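Local coordinates for uncharacterized protein (Parabacteroides merdae, PDB 4R7F), which is of unknown function but has three immunoglobulin-like beta-sandwich domains and is related at its start to plug proteins of the type 9 secretion system, at residues Glu73-Asn76 with Gly77-Thr81; Gln119-Glu123 with Asp124-Gln128; Thr211-Arg214 with Asn215-Phe218; Phe350-Thr353 with Gly354-Val357. All coordinates share one frame; numbering follows the deposited sequence.

Interaction 1 (Glu73-Asn76 with Gly77-Thr81)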
# COMPACT_ATOMS: atom_id res chain seq x y z
N GLU A 73 8.73 36.90 2.64
CA GLU A 73 7.48 36.35 3.17
C GLU A 73 7.47 34.81 3.18
O GLU A 73 6.81 34.22 4.03
CB GLU A 73 6.27 36.86 2.37
CG GLU A 73 5.96 38.34 2.55
CD GLU A 73 4.85 38.81 1.63
OE1 GLU A 73 5.18 39.12 0.46
OE2 GLU A 73 3.65 38.85 2.05
N TYR A 74 8.20 34.16 2.27
CA TYR A 74 8.10 32.70 2.16
C TYR A 74 9.31 31.87 2.46
O TYR A 74 9.14 30.69 2.73
CB TYR A 74 7.53 32.25 0.83
CG TYR A 74 8.28 32.61 -0.43
CD1 TYR A 74 9.38 31.87 -0.86
CD2 TYR A 74 7.80 33.63 -1.26
CE1 TYR A 74 10.01 32.17 -2.06
CE2 TYR A 74 8.41 33.94 -2.45
CZ TYR A 74 9.51 33.22 -2.86
OH TYR A 74 10.07 33.57 -4.06
N MSE A 75 10.50 32.47 2.44
CA MSE A 75 11.77 31.76 2.69
C MSE A 75 12.66 32.57 3.60
O MSE A 75 12.67 33.81 3.55
CB MSE A 75 12.56 31.50 1.40
CG MSE A 75 13.00 32.77 0.64
SE MSE A 75 13.71 32.51 -1.18
CE MSE A 75 15.39 31.58 -0.77
N ASN A 76 13.47 31.86 4.38
CA ASN A 76 14.58 32.45 5.04
C ASN A 76 15.81 32.00 4.27
O ASN A 76 16.01 30.80 4.06
CB ASN A 76 14.65 32.04 6.49
CG ASN A 76 15.47 33.02 7.31
OD1 ASN A 76 16.68 32.94 7.33
ND2 ASN A 76 14.80 34.00 7.92
N GLY A 77 16.61 32.96 3.81
CA GLY A 77 17.77 32.67 2.97
C GLY A 77 17.71 33.44 1.68
O GLY A 77 16.72 34.12 1.39
N PHE A 78 18.77 33.34 0.88
CA PHE A 78 18.88 34.14 -0.35
C PHE A 78 18.56 33.35 -1.62
O PHE A 78 18.71 32.13 -1.69
CB PHE A 78 20.29 34.74 -0.46
CG PHE A 78 20.72 35.51 0.75
CD1 PHE A 78 20.09 36.71 1.09
CD2 PHE A 78 21.75 35.04 1.57
CE1 PHE A 78 20.49 37.43 2.21
CE2 PHE A 78 22.15 35.75 2.69
CZ PHE A 78 21.51 36.94 3.01
N GLN A 79 18.11 34.09 -2.62
CA GLN A 79 18.03 33.58 -3.97
C GLN A 79 19.43 33.41 -4.50
O GLN A 79 20.37 34.06 -4.03
CB GLN A 79 17.30 34.57 -4.87
CG GLN A 79 15.84 34.81 -4.51
CD GLN A 79 14.92 33.63 -4.83
OE1 GLN A 79 15.26 32.46 -4.59
NE2 GLN A 79 13.72 33.95 -5.32
N GLY A 80 19.56 32.53 -5.48
CA GLY A 80 20.83 32.38 -6.19
C GLY A 80 21.87 31.59 -5.41
O GLY A 80 23.05 31.82 -5.56
N THR A 81 21.43 30.65 -4.59
CA THR A 81 22.34 29.83 -3.85
C THR A 81 23.00 28.75 -4.72
O THR A 81 22.36 28.18 -5.61
CB THR A 81 21.62 29.12 -2.71
OG1 THR A 81 20.77 30.07 -2.03
CG2 THR A 81 22.63 28.48 -1.77
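Gln79 OE1 takes the backbone N-H of Val57 and lies 3.7 Å from the selenium atom SE of Met75. Met75, a selenomethionine, is modelled in two conformers; the contacts described are those of one. The contact belongs to the irregular link between strands 75-76 and 81-82 in an immunoglobulin-like domain. The link closes in a G1 beta bulge, where Gly80 and Thr81 both pair with Tyr55. Gly80 has a positive phi, which suits glycine.

Tyr74 and Gln79 both send their polar ends to strand 53-60. The hydroxyl OH of Tyr74 bonds to Val57 O. It also comes within 3.9 Å of Gln79 NE2, a packing distance. The ring and amide planes stand 76° apart, so they do not stack.

Met75 fills the inside of the bend and also packs on Val57. Its CG sits between the backbone N and the carbonyl carbon (chi1 62°), and a bend at chi3 (-68°) turns the methyl group toward the chain that follows. In this conformer Gln79 OE1 is 3.9 Å from Met75 CE. Two carbonyl oxygens lie closer, again for this conformer alone: Met75 CE is 3.6 Å from Gly77 O and 3.5 Å from Phe78 O.

Interaction 2 (Gln119-Glu123 with Asp124-Gln128)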
# COMPACT_ATOMS: atom_id res chain seq x y z
N GLN A 119 13.89 26.88 -9.59
CA GLN A 119 14.41 27.07 -10.94
C GLN A 119 15.90 27.09 -10.84
O GLN A 119 16.44 27.79 -10.01
CB GLN A 119 13.92 28.37 -11.52
CG GLN A 119 12.44 28.52 -11.36
CD GLN A 119 11.83 29.25 -12.50
OE1 GLN A 119 11.76 30.48 -12.51
NE2 GLN A 119 11.38 28.49 -13.49
N VAL A 120 16.56 26.26 -11.64
CA VAL A 120 18.01 26.13 -11.60
C VAL A 120 18.60 26.71 -12.87
O VAL A 120 17.98 26.73 -13.93
CB VAL A 120 18.44 24.67 -11.37
CG1 VAL A 120 19.96 24.54 -11.39
CG2 VAL A 120 17.85 24.16 -10.05
N TYR A 121 19.81 27.24 -12.74
CA TYR A 121 20.50 27.88 -13.86
C TYR A 121 21.98 27.76 -13.64
O TYR A 121 22.44 27.50 -12.50
CB TYR A 121 20.09 29.38 -13.99
CG TYR A 121 20.29 30.20 -12.73
CD1 TYR A 121 21.50 30.85 -12.47
CD2 TYR A 121 19.27 30.31 -11.77
CE1 TYR A 121 21.69 31.59 -11.31
CE2 TYR A 121 19.47 31.05 -10.60
CZ TYR A 121 20.67 31.69 -10.38
OH TYR A 121 20.86 32.42 -9.24
N ASN A 122 22.73 27.92 -14.73
CA ASN A 122 24.17 28.07 -14.68
C ASN A 122 24.50 29.46 -14.13
O ASN A 122 23.95 30.44 -14.65
CB ASN A 122 24.71 27.96 -16.10
CG ASN A 122 26.21 27.78 -16.14
OD1 ASN A 122 26.97 28.38 -15.36
ND2 ASN A 122 26.64 26.95 -17.06
N GLU A 123 25.36 29.55 -13.11
CA GLU A 123 25.69 30.86 -12.48
C GLU A 123 26.10 31.92 -13.50
O GLU A 123 25.73 33.09 -13.33
CB GLU A 123 26.81 30.73 -11.45
CG GLU A 123 26.35 30.19 -10.11
CD GLU A 123 27.37 30.39 -8.99
OE1 GLU A 123 28.60 30.30 -9.23
OE2 GLU A 123 26.92 30.63 -7.85
N ASP A 124 26.81 31.52 -14.55
CA ASP A 124 27.19 32.41 -15.67
C ASP A 124 26.01 33.02 -16.40
O ASP A 124 26.15 34.10 -16.96
CB ASP A 124 27.99 31.66 -16.74
CG ASP A 124 29.25 31.04 -16.20
OD1 ASP A 124 29.77 31.53 -15.17
OD2 ASP A 124 29.71 30.05 -16.81
N THR A 125 24.89 32.31 -16.44
CA THR A 125 23.76 32.68 -17.29
C THR A 125 22.45 32.68 -16.53
O THR A 125 21.56 31.90 -16.87
CB THR A 125 23.64 31.67 -18.45
OG1 THR A 125 24.89 30.99 -18.62
CG2 THR A 125 23.24 32.38 -19.75
N PRO A 126 22.29 33.56 -15.50
CA PRO A 126 21.13 33.50 -14.59
C PRO A 126 19.75 33.69 -15.22
O PRO A 126 18.74 33.40 -14.56
CB PRO A 126 21.41 34.62 -13.58
CG PRO A 126 22.86 34.95 -13.72
CD PRO A 126 23.18 34.69 -15.16
N ASP A 127 19.67 34.18 -16.46
CA ASP A 127 18.38 34.40 -17.10
C ASP A 127 17.92 33.20 -17.93
O ASP A 127 16.75 33.16 -18.31
CB ASP A 127 18.39 35.68 -17.95
CG ASP A 127 18.55 36.96 -17.11
OD1 ASP A 127 17.94 37.08 -16.02
OD2 ASP A 127 19.28 37.87 -17.55
N GLN A 128 18.82 32.25 -18.22
CA GLN A 128 18.39 31.00 -18.87
C GLN A 128 18.19 29.88 -17.83
O GLN A 128 19.13 29.26 -17.30
CB GLN A 128 19.30 30.58 -20.03
CG GLN A 128 18.78 29.40 -20.87
CD GLN A 128 17.45 29.62 -21.59
OE1 GLN A 128 16.92 30.73 -21.68
NE2 GLN A 128 16.90 28.54 -22.12
O HOH W 1 21.76 28.70 -17.23
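The Tyr121 ring packs across Pro126 at a slant. Its CD1 lies 3.4 Å from Pro126 CA, and CE1 lies 3.8 Å from Pro126 CB. Pro126 O sits over one face of the ring, 4.0 Å above its plane and displaced toward the rim. Tyr121 CB also meets Gln128 O at 3.4 Å. Without the ring, as with an alanine here, Pro126 would probably lose its aromatic partner and a gap would open beside the turn.

Two successive type I beta turns bring the proline to the ring. In the first, Thr125 N donates to Asn122 O over 2.8 Å, from above the carbonyl plane. Asn122 also makes an Asx turn. With CG anti to N (chi1 -166°), its OD1 accepts Asp124 N at 3.2 Å. The second turn is closed by Gln128 N donating to Thr125 O.

One water ties the loop ends together. It accepts from Asn122 N at 2.8 Å and donates to Gln128 O at 2.7 Å. Glu123 reaches Arg52 in a salt bridge and Thr82 in a hydrogen bond.

The whole is a hairpin connection. Strand 114-122 lies between strands 129-138 and 53-60, antiparallel to both, and Tyr121 packs on Ala54 and Asn56 of the latter.

Interaction 3 (Thr211-Arg214 with Asn215-Phe218)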
# COMPACT_ATOMS: atom_id res chain seq x y z
N THR A 211 -18.06 13.72 -2.57
CA THR A 211 -18.38 12.35 -2.90
C THR A 211 -19.45 12.42 -3.95
O THR A 211 -20.27 13.30 -3.90
CB THR A 211 -18.87 11.63 -1.64
OG1 THR A 211 -17.81 11.62 -0.68
CG2 THR A 211 -19.21 10.21 -1.95
N TYR A 212 -19.42 11.50 -4.92
CA TYR A 212 -20.40 11.43 -6.01
C TYR A 212 -20.22 12.55 -7.04
O TYR A 212 -21.13 12.94 -7.73
CB TYR A 212 -21.84 11.41 -5.48
CG TYR A 212 -22.09 10.36 -4.39
CD1 TYR A 212 -21.92 8.99 -4.66
CD2 TYR A 212 -22.51 10.73 -3.13
CE1 TYR A 212 -22.13 8.05 -3.69
CE2 TYR A 212 -22.73 9.77 -2.14
CZ TYR A 212 -22.55 8.43 -2.43
OH TYR A 212 -22.82 7.47 -1.47
N ASN A 213 -19.00 13.03 -7.15
CA ASN A 213 -18.69 14.12 -8.04
C ASN A 213 -18.29 13.57 -9.39
O ASN A 213 -17.37 12.78 -9.49
CB ASN A 213 -17.55 14.94 -7.44
CG ASN A 213 -17.38 16.26 -8.11
OD1 ASN A 213 -17.20 16.33 -9.34
ND2 ASN A 213 -17.42 17.33 -7.31
N ARG A 214 -19.00 13.99 -10.43
CA ARG A 214 -18.80 13.43 -11.74
C ARG A 214 -17.37 13.66 -12.23
O ARG A 214 -16.80 12.81 -12.91
CB ARG A 214 -19.83 13.99 -12.70
CG ARG A 214 -19.68 13.58 -14.14
CD ARG A 214 -20.13 12.15 -14.40
NE ARG A 214 -19.88 11.81 -15.80
CZ ARG A 214 -18.67 11.56 -16.31
NH1 ARG A 214 -17.59 11.60 -15.56
NH2 ARG A 214 -18.54 11.25 -17.57
N ASN A 215 -16.77 14.78 -11.86
CA ASN A 215 -15.42 15.11 -12.33
C ASN A 215 -14.37 14.22 -11.69
O ASN A 215 -13.23 14.26 -12.11
CB ASN A 215 -15.07 16.56 -11.99
CG ASN A 215 -16.16 17.51 -12.40
OD1 ASN A 215 -16.31 17.77 -13.56
ND2 ASN A 215 -16.99 17.97 -11.44
N LEU A 216 -14.73 13.49 -10.63
CA LEU A 216 -13.77 12.68 -9.92
C LEU A 216 -13.73 11.26 -10.43
O LEU A 216 -13.16 10.38 -9.78
CB LEU A 216 -14.00 12.73 -8.42
CG LEU A 216 -13.51 14.02 -7.78
CD1 LEU A 216 -13.87 14.04 -6.32
CD2 LEU A 216 -12.02 14.20 -7.96
N ILE A 217 -14.28 11.06 -11.62
CA ILE A 217 -14.24 9.79 -12.30
C ILE A 217 -13.17 9.84 -13.38
O ILE A 217 -13.22 10.65 -14.29
CB ILE A 217 -15.59 9.43 -12.93
CG1 ILE A 217 -16.67 9.36 -11.85
CG2 ILE A 217 -15.49 8.08 -13.62
CD1 ILE A 217 -18.05 8.99 -12.36
N PHE A 218 -12.19 8.97 -13.26
CA PHE A 218 -11.02 8.96 -14.11
C PHE A 218 -11.05 7.72 -14.95
O PHE A 218 -11.55 6.70 -14.48
CB PHE A 218 -9.79 8.84 -13.25
CG PHE A 218 -9.43 10.09 -12.55
CD1 PHE A 218 -9.99 10.38 -11.32
CD2 PHE A 218 -8.48 10.93 -13.07
CE1 PHE A 218 -9.64 11.53 -10.63
CE2 PHE A 218 -8.14 12.10 -12.41
CZ PHE A 218 -8.72 12.40 -11.18
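Asn213 OD1 is gripped by two N-H groups of Asn215. The backbone N donates over 3.0 Å, which makes an Asx turn, and the side-chain ND2 donates over 2.7 Å. Both donors lie in the plane of the Asn213 side-chain carbonyl. The two amides are not coplanar, their planes standing 55° apart. Asn213 CG lies anti to its own N (chi1 -166°), which carries OD1 forward over the turn. Replacing Asn213 by an alanine removes this acceptor, and the two Asn215 donors would probably be left without it, the amide free to turn.

The tight, buried part lies at Asn213 and Leu216. Leu216 N donates to Asn213 O at 3.0 Å from above the carbonyl plane, and Leu216 CD1 rests 4.0 Å from Asn213 CB. The Asn215 amide is on the exposed side.

The bonding is looser where Arg214 lies over Ile217. Ile217 N makes a weak bond to Arg214 O over 3.3 Å. The bent Arg214 chain brings NH1 obliquely to 4.0 Å from Ile217 CB. Ile217 is buried, but Arg214 and Asn215 are exposed and touch a crystal neighbour.

This short 3-10-like turn interrupts strand 207-219. Just before it, Tyr212 OH bonds to Lys170 N and Asn206 O of the second subunit. Beyond it the strand resumes beside strand 160-168, and Leu216 packs on Phe165 there and on Val185 of strand 181-187.

Interaction 4 (Phe350-Thr353 with Gly354-Val357)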
# COMPACT_ATOMS: atom_id res chain seq x y z
N PHE A 350 -2.43 8.80 -25.77
CA PHE A 350 -2.96 9.48 -26.92
C PHE A 350 -3.55 10.84 -26.50
O PHE A 350 -4.35 10.90 -25.57
CB PHE A 350 -4.08 8.59 -27.50
CG PHE A 350 -4.76 9.16 -28.68
CD1 PHE A 350 -4.09 9.25 -29.90
CD2 PHE A 350 -6.06 9.60 -28.60
CE1 PHE A 350 -4.72 9.79 -31.01
CE2 PHE A 350 -6.70 10.13 -29.71
CZ PHE A 350 -6.03 10.21 -30.92
N VAL A 351 -3.21 11.90 -27.21
CA VAL A 351 -3.80 13.23 -26.97
C VAL A 351 -4.56 13.62 -28.22
O VAL A 351 -3.93 13.79 -29.27
CB VAL A 351 -2.73 14.29 -26.68
CG1 VAL A 351 -3.37 15.64 -26.43
CG2 VAL A 351 -1.87 13.88 -25.50
N PRO A 352 -5.90 13.69 -28.14
CA PRO A 352 -6.77 14.04 -29.27
C PRO A 352 -6.40 15.43 -29.74
O PRO A 352 -5.90 16.20 -28.94
CB PRO A 352 -8.21 14.02 -28.69
CG PRO A 352 -8.09 13.38 -27.38
CD PRO A 352 -6.67 13.49 -26.91
N THR A 353 -6.58 15.73 -31.02
CA THR A 353 -6.14 17.03 -31.55
C THR A 353 -7.06 18.07 -30.92
O THR A 353 -8.25 17.82 -30.71
CB THR A 353 -6.16 17.12 -33.10
OG1 THR A 353 -7.44 16.69 -33.61
CG2 THR A 353 -4.94 16.29 -33.73
N GLY A 354 -6.47 19.21 -30.55
CA GLY A 354 -7.18 20.26 -29.81
C GLY A 354 -7.42 19.98 -28.34
O GLY A 354 -8.34 20.54 -27.75
N SER A 355 -6.58 19.11 -27.76
CA SER A 355 -6.66 18.78 -26.34
C SER A 355 -5.27 18.81 -25.74
O SER A 355 -4.27 18.75 -26.46
CB SER A 355 -7.34 17.43 -26.15
OG SER A 355 -7.51 17.13 -24.78
N SER A 356 -5.20 18.99 -24.42
CA SER A 356 -3.93 18.79 -23.67
C SER A 356 -3.98 17.59 -22.69
O SER A 356 -3.06 17.37 -21.89
CB SER A 356 -3.60 20.06 -22.88
OG SER A 356 -4.66 20.34 -22.01
N VAL A 357 -5.07 16.83 -22.78
CA VAL A 357 -5.34 15.71 -21.90
C VAL A 357 -5.07 14.37 -22.57
O VAL A 357 -5.71 14.02 -23.57
CB VAL A 357 -6.83 15.74 -21.50
CG1 VAL A 357 -7.15 14.55 -20.64
CG2 VAL A 357 -7.15 17.05 -20.82
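A type II beta turn from Pro352 to Ser355 reverses the chain at the end of strand 342-352, and an ST turn at Ser355 follows directly. The touching parts before and after the turn run in nearly opposite directions, 151° apart from end to end.

The closing bond of the type II turn is weak. Ser355 N donates to Pro352 O over 3.2 Å, and the N-H is bent well away from the oxygen (123°). Gly354 takes the third position of the turn with a positive phi, where a side chain would run into Thr353 O. Glycine suits that place. Ser355 CB also lies 3.4 Å from Pro352 O, so both the backbone N and the CB of Ser355 lie close to this oxygen.

The ST turn follows. Ser355 OG points anti to its backbone N (chi1 -176°) and accepts Val357 N at 3.2 Å, in an almost straight bond. Beyond it Val357 O comes to 3.5 Å from Pro352 CD and to 4.0 Å from Val351 CA.

The strand side is held by other parts of the chain. Val351 pairs through its backbone with Ser306 of strand 305-310, and Phe350 pairs with Gln359 on the returning chain. The side chain of Val351 packs on Leu318. It also meets the turn: CG1, anti to the backbone N, lies 3.2 Å from Ser355 O.

The four contacts follow one another along the chain, and each is a local turn, bend or strand break in an all-beta fold. Interactions 1 and 2 fall in the range related to the plug protein first domain, and both flank strand 53-60. Their centres are 16 Å apart, and they touch where Tyr121 OH meets Gly80 CA at 3.1 Å. Interaction 3 lies in a different sheet, about 42 Å from interaction 2 between centres and on the opposite side of the chain's centre. Interaction 4 belongs to another sheet again, its centre 21 Å from that of interaction 3, their nearest atoms about 8 Å apart. The four sites thus lie at turns and a strand break, two of them sharing strand 53-60.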